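Local coordinates for protein protease (Vibrio cholerae, PDB 4L9D) that probably cleaves host extracellular-matrix proteins such as fibronectin and fibrinogen as a secreted metalloprotease, represented here by its PKD1 domain, which binds calcium, at residues I6-F12 / N25-D31; Y37-N43 / A50-Y56. All blocks are in the same frame, centred on the assembly; numbering follows the deposited sequence. Where two conformers were deposited one is given.

Contact 1: I6-F12 / N25-D31; sequences IAPVARF and NTSSDSD. With NA (sodium ion), chain C.
Asn25 faces Phe12 as an antiparallel non-hydrogen-bonded pair, the CA of Asn25 lying 4.5 Å from the CA of Phe12, and both side chains leave on the same face of the sheet. The carboxamide of Asn25 folds back along its own chain: its OD1 accepts the backbone N-H of Ser27 in the carbonyl plane, an Asx turn that shapes the next two residues. Thr26 then meets Arg11 twice. Its N donates to the carbonyl O of Arg11 (2.9 Å), while its own O is gripped side-on by the guanidinium of Arg11, with NE and NH2 each 3.1 Å from Thr26 O. The NH2 arrives on a lone pair, whereas NE stands above the carbonyl plane. A bend at chi3 (60°) turns the otherwise extended arginine chain so that the guanidinium edge meets Thr26 O. Ser27 supplies a side-chain acceptor instead of a carbonyl, its OG taking the N-H of Arg11 at 3.0 Å. This pairing carries the antiparallel hairpin of strands 12-17 and 20-25 past its regular end, toward the calcium-binding end of the Ig-like PKD sandwich. Ser28 forms one last bridge with Val9, exchanging backbone bonds in both directions; that from Val9 N to Ser28 O is 2.8 Å long and almost straight at 177°. A water donates to both the carbonyl O of Val9 and that of Thr26. Asp29 lays its carboxylate against Pro8, which follows a cis peptide bond, and its OD1 approaches the CB of Ala7 to 3.4 Å while receiving Asp31 N in a second Asx turn. The backbone O of Asp29 coordinates sodium at 2.3 Å, alongside four waters and Gly32 O; the calcium ligands are others, Asp31 with Ile6, Asp70 and Asp74.

Contact 2: Y37-N43 / A50-Y56; sequences YLWDFGN and AAPTWSY
The hydroxyl of Tyr56 has two hydrogen-bond partners: it donates to the carbonyl O of Phe41, OH to O 2.7 Å, and accepts the indole N-H of Trp54, NE1 to OH 3.0 Å. The first bond lies in the carbonyl plane on a lone pair of Phe41 O, and the second runs close to the plane of the indole, so the phenol joins the Phe41 carbonyl of one segment to the indole of the other. Phe41 and Trp54 form a face-to-face stack, the phenyl ring 3.6 Å from the five-membered ring of the indole between centroids, with planes only 10° apart. Trp54 has CG between its backbone N and carbonyl carbon (chi1 65°), and this rotamer lays the indole against one face of the phenyl while its CB also meets the phenyl face. Toward the other end, Pro52 is laid over one face of Trp39, its CD 3.5 Å from the centroid of the pyrrole ring, and its CG touches the edge of Phe41. The indole NE1 of Trp39 donates to Ala50 O at 3.2 Å, from well above the carbonyl plane. Ala50 CA in turn sits over the Tyr37 ring, 4.0 Å from its centroid. The two segments run almost parallel, yet no backbone hydrogen bond joins them: strands 34-40 and 53-55 belong to different sheets of the PKD beta sandwich, and the side chains fill the interval. At the far end Asn43 approaches Tyr56 obliquely, ND2 to CD1 3.6 Å, its amide plane turned 64° from the ring, while its OD1 accepts from Gln45. Every cross-segment hydrogen bond has an aromatic side chain as donor, so the rings both fill the space between the sheets and satisfy carbonyls of Phe41 and Ala50 that lie among them.

Overall arrangement
Contact 1 is the more peripheral, about 12 Å from the centre of the chain; contact 2, at about 6 Å, lies nearer the middle, between the sheets. Their centres are about 17 Å apart and they share no strand. The chemistry follows the place. Near the metal-binding end, contact 1 joins two mostly loop segments mainly through backbone, serine and arginine hydrogen bonds, with carboxylates and a metal ion close by. Contact 2 instead bridges opposing sheets by a ring stack and CH-pi contacts, and several of its aromatic residues are buried. The two meet where Asn25 ND2 probably bonds to Ala50 O, 2.9 Å away, and where Phe12 CB packs against Trp39 CH2 at 3.5 Å.

Contact 1: I6-F12 / N25-D31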
ATOM      1  N   ILE A   6       6.643 -16.502  -0.276  1.00 66.60           N
ATOM      2  CA  ILE A   6       5.970 -17.368  -1.277  1.00 69.72           C
ATOM      3  C   ILE A   6       4.471 -17.009  -1.583  1.00 17.28           C
ATOM      4  O   ILE A   6       4.161 -16.857  -2.780  1.00 17.76           O
ATOM      5  CB  ILE A   6       6.146 -18.914  -1.018  1.00 79.92           C
ATOM      6  CG1 ILE A   6       6.394 -19.232   0.472  1.00 64.87           C
ATOM      7  CG2 ILE A   6       7.223 -19.490  -1.950  1.00 87.96           C
ATOM      8  CD1 ILE A   6       7.203 -20.491   0.801  1.00 78.78           C
ATOM      9  N   ALA A   7       3.476 -17.063  -0.636  1.00 19.24           N
ATOM     10  CA  ALA A   7       2.047 -16.818  -0.982  1.00 10.15           C
ATOM     11  C   ALA A   7       1.329 -16.486   0.276  1.00  9.91           C
ATOM     12  O   ALA A   7       1.526 -17.131   1.346  1.00 18.23           O
ATOM     13  CB  ALA A   7       1.466 -18.212  -1.587  1.00 15.70           C
ATOM     14  N   PRO A   8       0.510 -15.444   0.248  1.00  8.07           N
ATOM     15  CA  PRO A   8       0.350 -14.490  -0.836  1.00  6.13           C
ATOM     16  C   PRO A   8       1.603 -13.605  -1.033  1.00  5.34           C
ATOM     17  O   PRO A   8       2.545 -13.667  -0.242  1.00  6.53           O
ATOM     18  CB  PRO A   8      -0.849 -13.661  -0.365  1.00  6.56           C
ATOM     19  CG  PRO A   8      -0.716 -13.639   1.094  1.00  7.25           C
ATOM     20  CD  PRO A   8      -0.250 -15.019   1.446  1.00  7.75           C
ATOM     21  N   VAL A   9       1.572 -12.810  -2.082  1.00  5.63           N
ATOM     22  CA  VAL A   9       2.630 -11.827  -2.368  1.00  4.98           C
ATOM     23  C   VAL A   9       1.987 -10.458  -2.450  1.00  4.36           C
ATOM     24  O   VAL A   9       1.208 -10.185  -3.382  1.00  5.95           O
ATOM     25  CB  VAL A   9       3.404 -12.151  -3.659  1.00  6.74           C
ATOM     26  CG1 VAL A   9       4.489 -11.100  -3.846  1.00  8.23           C
ATOM     27  CG2 VAL A   9       4.033 -13.537  -3.587  1.00  9.66           C
ATOM     28  N   ALA A  10       2.327  -9.587  -1.510  1.00  4.36           N
ATOM     29  CA  ALA A  10       1.897  -8.189  -1.522  1.00  3.75           C
ATOM     30  C   ALA A  10       2.728  -7.411  -2.540  1.00  3.56           C
ATOM     31  O   ALA A  10       3.956  -7.538  -2.568  1.00  3.97           O
ATOM     32  CB  ALA A  10       2.078  -7.553  -0.142  1.00  4.27           C
ATOM     33  N   ARG A  11       2.050  -6.563  -3.316  1.00  3.89           N
ATOM     34  CA  ARG A  11       2.771  -5.741  -4.307  1.00  3.65           C
ATOM     35  C   ARG A  11       1.867  -4.641  -4.774  1.00  3.75           C
ATOM     36  O   ARG A  11       0.636  -4.820  -4.856  1.00  4.42           O
ATOM     37  CB  ARG A  11       3.211  -6.643  -5.497  1.00  3.84           C
ATOM     38  CG  ARG A  11       4.263  -5.982  -6.369  1.00  4.02           C
ATOM     39  CD  ARG A  11       4.737  -6.935  -7.496  1.00  4.20           C
ATOM     40  NE  ARG A  11       3.615  -7.295  -8.325  1.00  4.82           N
ATOM     41  CZ  ARG A  11       3.732  -7.956  -9.494  1.00  5.60           C
ATOM     42  NH1 ARG A  11       4.932  -8.216 -10.015  1.00  5.59           N
ATOM     43  NH2 ARG A  11       2.648  -8.284 -10.135  1.00  8.74           N
ATOM     44  N   PHE A  12       2.451  -3.486  -5.079  1.00  3.91           N
ATOM     45  CA  PHE A  12       1.664  -2.348  -5.563  1.00  4.05           C
ATOM     46  C   PHE A  12       2.605  -1.428  -6.376  1.00  4.10           C
ATOM     47  O   PHE A  12       3.818  -1.536  -6.277  1.00  5.44           O
ATOM     48  CB  PHE A  12       0.984  -1.579  -4.428  1.00  4.51           C
ATOM     49  CG  PHE A  12       1.952  -1.029  -3.402  1.00  4.40           C
ATOM     50  CD1 PHE A  12       2.667   0.107  -3.631  1.00  5.27           C
ATOM     51  CD2 PHE A  12       2.087  -1.619  -2.154  1.00  4.94           C
ATOM     52  CE1 PHE A  12       3.536   0.586  -2.675  1.00  5.95           C
ATOM     53  CE2 PHE A  12       2.967  -1.137  -1.215  1.00  5.02           C
ATOM     54  CZ  PHE A  12       3.685   0.009  -1.461  1.00  4.93           C
ATOM     55  N   ASN A  25      -2.987  -1.904  -7.067  1.00  5.01           N
ATOM     56  CA  ASN A  25      -2.673  -3.137  -6.312  1.00  4.43           C
ATOM     57  C   ASN A  25      -2.310  -4.238  -7.274  1.00  4.98           C
ATOM     58  O   ASN A  25      -3.140  -4.600  -8.096  1.00  7.18           O
ATOM     59  CB  ASN A  25      -3.852  -3.496  -5.451  1.00  6.32           C
ATOM     60  CG  ASN A  25      -3.464  -4.453  -4.360  1.00  4.50           C
ATOM     61  OD1 ASN A  25      -2.707  -5.395  -4.597  1.00  5.67           O
ATOM     62  ND2 ASN A  25      -4.001  -4.225  -3.181  1.00  6.10           N
ATOM     63  N   THR A  26      -1.112  -4.761  -7.187  1.00  3.95           N
ATOM     64  CA  THR A  26      -0.591  -5.776  -8.098  1.00  4.46           C
ATOM     65  C   THR A  26      -0.203  -7.043  -7.346  1.00  4.55           C
ATOM     66  O   THR A  26       0.657  -7.813  -7.786  1.00  4.53           O
ATOM     67  CB  THR A  26       0.560  -5.203  -8.952  1.00  5.20           C
ATOM     68  OG1 THR A  26       1.644  -4.905  -8.088  1.00  4.84           O
ATOM     69  CG2 THR A  26       0.111  -3.983  -9.764  1.00  6.16           C
ATOM     70  N   SER A  27      -0.898  -7.300  -6.237  1.00  4.59           N
ATOM     71  CA  SER A  27      -0.661  -8.459  -5.402  1.00  4.74           C
ATOM     72  C   SER A  27      -1.182  -9.718  -6.029  1.00  5.11           C
ATOM     73  O   SER A  27      -2.009  -9.654  -6.977  1.00  6.83           O
ATOM     74  CB  SER A  27      -1.338  -8.220  -4.018  1.00  5.00           C
ATOM     75  OG  SER A  27      -0.861  -7.080  -3.362  1.00  4.35           O
ATOM     76  N   SER A  28      -0.779 -10.885  -5.543  1.00  5.26           N
ATOM     77  CA  SER A  28      -1.169 -12.128  -6.058  1.00  6.69           C
ATOM     78  C   SER A  28      -1.106 -13.227  -5.002  1.00  5.56           C
ATOM     79  O   SER A  28      -0.555 -13.042  -3.915  1.00  6.58           O
ATOM     80  CB  SER A  28      -0.370 -12.477  -7.297  1.00  8.37           C
ATOM     81  OG  SER A  28       0.979 -12.602  -6.939  1.00  9.48           O
ATOM     82  N   ASP A  29      -1.614 -14.398  -5.340  1.00  6.17           N
ATOM     83  CA  ASP A  29      -1.561 -15.534  -4.415  1.00  6.24           C
ATOM     84  C   ASP A  29      -1.657 -16.812  -5.217  1.00  6.81           C
ATOM     85  O   ASP A  29      -2.685 -17.066  -5.875  1.00  8.69           O
ATOM     86  CB  ASP A  29      -2.736 -15.488  -3.424  1.00  6.57           C
ATOM     87  CG  ASP A  29      -2.573 -16.383  -2.236  1.00  6.76           C
ATOM     88  OD1 ASP A  29      -1.749 -17.307  -2.231  1.00  8.65           O
ATOM     89  OD2 ASP A  29      -3.385 -16.147  -1.279  1.00  7.24           O
ATOM     90  N   SER A  30      -0.589 -17.609  -5.187  1.00  7.73           N
ATOM     91  CA  SER A  30      -0.517 -18.891  -5.940  1.00  8.32           C
ATOM     92  C   SER A  30      -1.192 -20.029  -5.207  1.00 10.20           C
ATOM     93  O   SER A  30      -1.314 -21.117  -5.771  1.00 12.92           O
ATOM     94  CB  SER A  30       0.893 -19.242  -6.264  1.00 11.88           C
ATOM     95  OG  SER A  30       1.671 -19.416  -5.122  1.00 13.96           O
ATOM     96  N   ASP A  31      -1.605 -19.820  -3.960  0.70  9.69           N
ATOM     97  CA  ASP A  31      -2.157 -20.882  -3.136  0.70 10.13           C
ATOM     98  C   ASP A  31      -3.352 -20.345  -2.326  0.70  9.46           C
ATOM     99  O   ASP A  31      -3.490 -20.619  -1.146  0.70 12.54           O
ATOM    100  CB  ASP A  31      -1.069 -21.443  -2.189  0.70 13.31           C
ATOM    101  CG  ASP A  31      -1.508 -22.638  -1.451  0.70 16.69           C
ATOM    102  OD1 ASP A  31      -2.274 -23.448  -2.033  0.70 22.85           O
ATOM    103  OD2 ASP A  31      -0.997 -22.859  -0.311  0.70 20.60           O
TER
HETATM  104 NA    NA C 901      -4.884 -17.632  -6.360  0.90 12.07          NA
HETATM  105  O   HOH W   1       3.218 -16.759  -5.987  0.80 71.88           O
HETATM  106  O   HOH W   2       2.166 -10.147  -6.517  0.50 12.31           O
HETATM  107  O   HOH W   3      -7.133 -18.360  -6.834  1.00 18.43           O
HETATM  108  O   HOH W   4      -5.469 -15.434  -6.721  1.00 17.82           O
HETATM  109  O   HOH W   5      -4.448 -19.971  -5.979  1.00 19.21           O
HETATM  110  O   HOH W   6      -4.166 -17.828  -8.655  1.00 24.25           O

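Contact 2: Y37-N43 / A50-Y56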
ATOM      1  N   TYR A  37      -6.787  -6.233   3.005  1.00  3.56           N
ATOM      2  CA  TYR A  37      -5.677  -5.319   2.815  1.00  3.86           C
ATOM      3  C   TYR A  37      -5.560  -4.404   4.036  1.00  3.96           C
ATOM      4  O   TYR A  37      -6.579  -3.893   4.530  1.00  4.76           O
ATOM      5  CB  TYR A  37      -5.934  -4.418   1.603  1.00  4.80           C
ATOM      6  CG  TYR A  37      -6.243  -5.165   0.348  1.00  4.12           C
ATOM      7  CD1 TYR A  37      -5.272  -5.782  -0.386  1.00  5.41           C
ATOM      8  CD2 TYR A  37      -7.569  -5.403  -0.050  1.00  5.24           C
ATOM      9  CE1 TYR A  37      -5.521  -6.544  -1.483  1.00  6.26           C
ATOM     10  CE2 TYR A  37      -7.863  -6.129  -1.165  1.00  5.69           C
ATOM     11  CZ  TYR A  37      -6.829  -6.694  -1.899  1.00  6.32           C
ATOM     12  OH  TYR A  37      -7.108  -7.467  -3.032  1.00  8.03           O
ATOM     13  N   LEU A  38      -4.322  -4.151   4.461  1.00  3.91           N
ATOM     14  CA  LEU A  38      -4.039  -3.077   5.416  1.00  4.12           C
ATOM     15  C   LEU A  38      -2.935  -2.235   4.799  1.00  3.47           C
ATOM     16  O   LEU A  38      -1.752  -2.666   4.734  1.00  3.94           O
ATOM     17  CB  LEU A  38      -3.688  -3.593   6.811  1.00  4.33           C
ATOM     18  CG  LEU A  38      -3.603  -2.621   7.959  1.00  5.87           C
ATOM     19  CD1 LEU A  38      -2.356  -1.780   7.931  1.00  6.80           C
ATOM     20  CD2 LEU A  38      -4.882  -1.785   8.126  1.00  5.58           C
ATOM     21  N   TRP A  39      -3.281  -1.065   4.342  1.00  3.15           N
ATOM     22  CA  TRP A  39      -2.323  -0.063   3.871  1.00  3.66           C
ATOM     23  C   TRP A  39      -1.963   0.836   5.032  1.00  3.52           C
ATOM     24  O   TRP A  39      -2.803   1.192   5.879  1.00  3.95           O
ATOM     25  CB  TRP A  39      -2.986   0.850   2.787  1.00  4.11           C
ATOM     26  CG  TRP A  39      -3.224   0.229   1.482  1.00  3.92           C
ATOM     27  CD1 TRP A  39      -4.337  -0.501   1.104  1.00  3.75           C
ATOM     28  CD2 TRP A  39      -2.361   0.267   0.351  1.00  3.90           C
ATOM     29  NE1 TRP A  39      -4.221  -0.895  -0.207  1.00  3.83           N
ATOM     30  CE2 TRP A  39      -3.013  -0.434  -0.700  1.00  4.00           C
ATOM     31  CE3 TRP A  39      -1.123   0.833   0.094  1.00  4.24           C
ATOM     32  CZ2 TRP A  39      -2.467  -0.512  -1.996  1.00  4.75           C
ATOM     33  CZ3 TRP A  39      -0.581   0.712  -1.159  1.00  4.66           C
ATOM     34  CH2 TRP A  39      -1.234   0.046  -2.198  1.00  4.86           C
ATOM     35  N   ASP A  40      -0.708   1.265   5.011  1.00  3.92           N
ATOM     36  CA  ASP A  40      -0.106   2.046   6.093  1.00  3.61           C
ATOM     37  C   ASP A  40       0.750   3.080   5.387  1.00  3.54           C
ATOM     38  O   ASP A  40       1.751   2.751   4.749  1.00  4.02           O
ATOM     39  CB  ASP A  40       0.640   1.054   6.961  1.00  4.35           C
ATOM     40  CG  ASP A  40       1.650   1.585   7.924  1.00  4.17           C
ATOM     41  OD1 ASP A  40       1.948   2.803   7.941  1.00  4.45           O
ATOM     42  OD2 ASP A  40       2.205   0.738   8.703  1.00  5.87           O
ATOM     43  N   PHE A  41       0.344   4.360   5.429  1.00  3.31           N
ATOM     44  CA  PHE A  41       0.925   5.350   4.575  1.00  3.49           C
ATOM     45  C   PHE A  41       2.186   6.015   5.121  1.00  3.60           C
ATOM     46  O   PHE A  41       2.744   6.916   4.502  1.00  4.23           O
ATOM     47  CB  PHE A  41      -0.142   6.398   4.204  1.00  3.86           C
ATOM     48  CG  PHE A  41      -1.407   5.788   3.565  1.00  3.67           C
ATOM     49  CD1 PHE A  41      -1.345   4.820   2.617  1.00  4.10           C
ATOM     50  CD2 PHE A  41      -2.638   6.277   3.956  1.00  4.80           C
ATOM     51  CE1 PHE A  41      -2.502   4.326   2.031  1.00  4.32           C
ATOM     52  CE2 PHE A  41      -3.817   5.748   3.398  1.00  5.49           C
ATOM     53  CZ  PHE A  41      -3.716   4.806   2.413  1.00  4.88           C
ATOM     54  N   GLY A  42       2.648   5.571   6.283  1.00  3.34           N
ATOM     55  CA  GLY A  42       3.918   6.085   6.821  1.00  3.61           C
ATOM     56  C   GLY A  42       3.774   7.430   7.488  1.00  3.22           C
ATOM     57  O   GLY A  42       4.765   8.134   7.666  1.00  3.76           O
ATOM     58  N   ASN A  43       2.550   7.796   7.880  1.00  3.91           N
ATOM     59  CA  ASN A  43       2.227   9.098   8.453  1.00  3.59           C
ATOM     60  C   ASN A  43       1.182   8.985   9.573  1.00  3.63           C
ATOM     61  O   ASN A  43       0.649  10.031   9.975  1.00  4.41           O
ATOM     62  CB  ASN A  43       1.720  10.041   7.367  1.00  3.88           C
ATOM     63  CG  ASN A  43       0.387   9.604   6.826  1.00  3.68           C
ATOM     64  OD1 ASN A  43       0.005   8.420   6.942  1.00  4.02           O
ATOM     65  ND2 ASN A  43      -0.338  10.527   6.193  1.00  4.35           N
ATOM     66  N   ALA A  50      -8.699  -1.783  -1.372  1.00  4.12           N
ATOM     67  CA  ALA A  50      -7.766  -2.483  -2.244  1.00  4.47           C
ATOM     68  C   ALA A  50      -6.723  -1.523  -2.846  1.00  4.39           C
ATOM     69  O   ALA A  50      -5.546  -1.844  -2.925  1.00  4.81           O
ATOM     70  CB  ALA A  50      -8.532  -3.204  -3.354  1.00  5.60           C
ATOM     71  N   ALA A  51      -7.189  -0.350  -3.330  1.00  4.36           N
ATOM     72  CA  ALA A  51      -6.305   0.575  -4.050  1.00  4.22           C
ATOM     73  C   ALA A  51      -6.699   2.017  -3.693  1.00  4.05           C
ATOM     74  O   ALA A  51      -7.328   2.721  -4.503  1.00  5.23           O
ATOM     75  CB  ALA A  51      -6.325   0.317  -5.548  1.00  6.13           C
ATOM     76  N   PRO A  52      -6.410   2.459  -2.480  1.00  3.72           N
ATOM     77  CA  PRO A  52      -6.822   3.782  -2.017  1.00  4.32           C
ATOM     78  C   PRO A  52      -6.043   4.919  -2.719  1.00  3.95           C
ATOM     79  O   PRO A  52      -4.976   4.718  -3.314  1.00  4.65           O
ATOM     80  CB  PRO A  52      -6.572   3.732  -0.520  1.00  4.67           C
ATOM     81  CG  PRO A  52      -5.408   2.783  -0.391  1.00  5.24           C
ATOM     82  CD  PRO A  52      -5.612   1.756  -1.467  1.00  4.22           C
ATOM     83  N   THR A  53      -6.574   6.112  -2.518  1.00  4.41           N
ATOM     84  CA  THR A  53      -5.919   7.381  -2.816  0.50  4.25           C
ATOM     85  C   THR A  53      -5.758   8.133  -1.461  1.00  4.35           C
ATOM     86  O   THR A  53      -6.648   8.042  -0.617  1.00  5.95           O
ATOM     87  CB  THR A  53      -6.752   8.196  -3.831  0.50  5.64           C
ATOM     88  OG1 THR A  53      -7.022   7.409  -4.981  0.60  7.98           O
ATOM     89  CG2 THR A  53      -5.985   9.463  -4.185  0.60  6.74           C
ATOM     90  N   TRP A  54      -4.662   8.825  -1.274  1.00  4.14           N
ATOM     91  CA  TRP A  54      -4.399   9.481  -0.014  1.00  4.67           C
ATOM     92  C   TRP A  54      -3.504  10.695  -0.257  1.00  4.66           C
ATOM     93  O   TRP A  54      -3.050  10.932  -1.371  1.00  5.27           O
ATOM     94  CB  TRP A  54      -3.750   8.523   1.002  1.00  4.38           C
ATOM     95  CG  TRP A  54      -2.405   8.034   0.638  1.00  4.39           C
ATOM     96  CD1 TRP A  54      -1.189   8.494   1.139  1.00  4.76           C
ATOM     97  CD2 TRP A  54      -2.075   6.864  -0.158  1.00  4.02           C
ATOM     98  NE1 TRP A  54      -0.169   7.713   0.659  1.00  4.63           N
ATOM     99  CE2 TRP A  54      -0.677   6.687  -0.085  1.00  4.46           C
ATOM    100  CE3 TRP A  54      -2.849   5.931  -0.863  1.00  4.33           C
ATOM    101  CZ2 TRP A  54      -0.044   5.609  -0.699  1.00  4.49           C
ATOM    102  CZ3 TRP A  54      -2.216   4.880  -1.443  1.00  4.52           C
ATOM    103  CH2 TRP A  54      -0.838   4.706  -1.351  1.00  4.95           C
ATOM    104  N   SER A  55      -3.240  11.472   0.814  1.00  5.23           N
ATOM    105  CA  SER A  55      -2.351  12.619   0.696  0.80  5.24           C
ATOM    106  C   SER A  55      -1.679  12.887   2.026  1.00  5.19           C
ATOM    107  O   SER A  55      -2.127  12.508   3.112  1.00  5.71           O
ATOM    108  CB  SER A  55      -3.100  13.841   0.202  0.80  5.66           C
ATOM    109  OG  SER A  55      -4.168  14.183   1.155  0.80  7.15           O
ATOM    110  N   TYR A  56      -0.590  13.655   1.899  1.00  4.98           N
ATOM    111  CA  TYR A  56       0.193  14.128   3.029  1.00  5.15           C
ATOM    112  C   TYR A  56       0.024  15.662   3.186  1.00  5.17           C
ATOM    113  O   TYR A  56      -0.644  16.306   2.371  1.00  6.51           O
ATOM    114  CB  TYR A  56       1.684  13.765   2.789  1.00  4.89           C
ATOM    115  CG  TYR A  56       1.902  12.287   2.604  1.00  4.44           C
ATOM    116  CD1 TYR A  56       2.059  11.461   3.701  1.00  4.28           C
ATOM    117  CD2 TYR A  56       1.949  11.727   1.348  1.00  4.82           C
ATOM    118  CE1 TYR A  56       2.201  10.106   3.550  1.00  3.95           C
ATOM    119  CE2 TYR A  56       2.085  10.344   1.189  1.00  4.96           C
ATOM    120  CZ  TYR A  56       2.256   9.549   2.282  1.00  3.66           C
ATOM    121  OH  TYR A  56       2.425   8.196   2.101  1.00  4.14           O
TER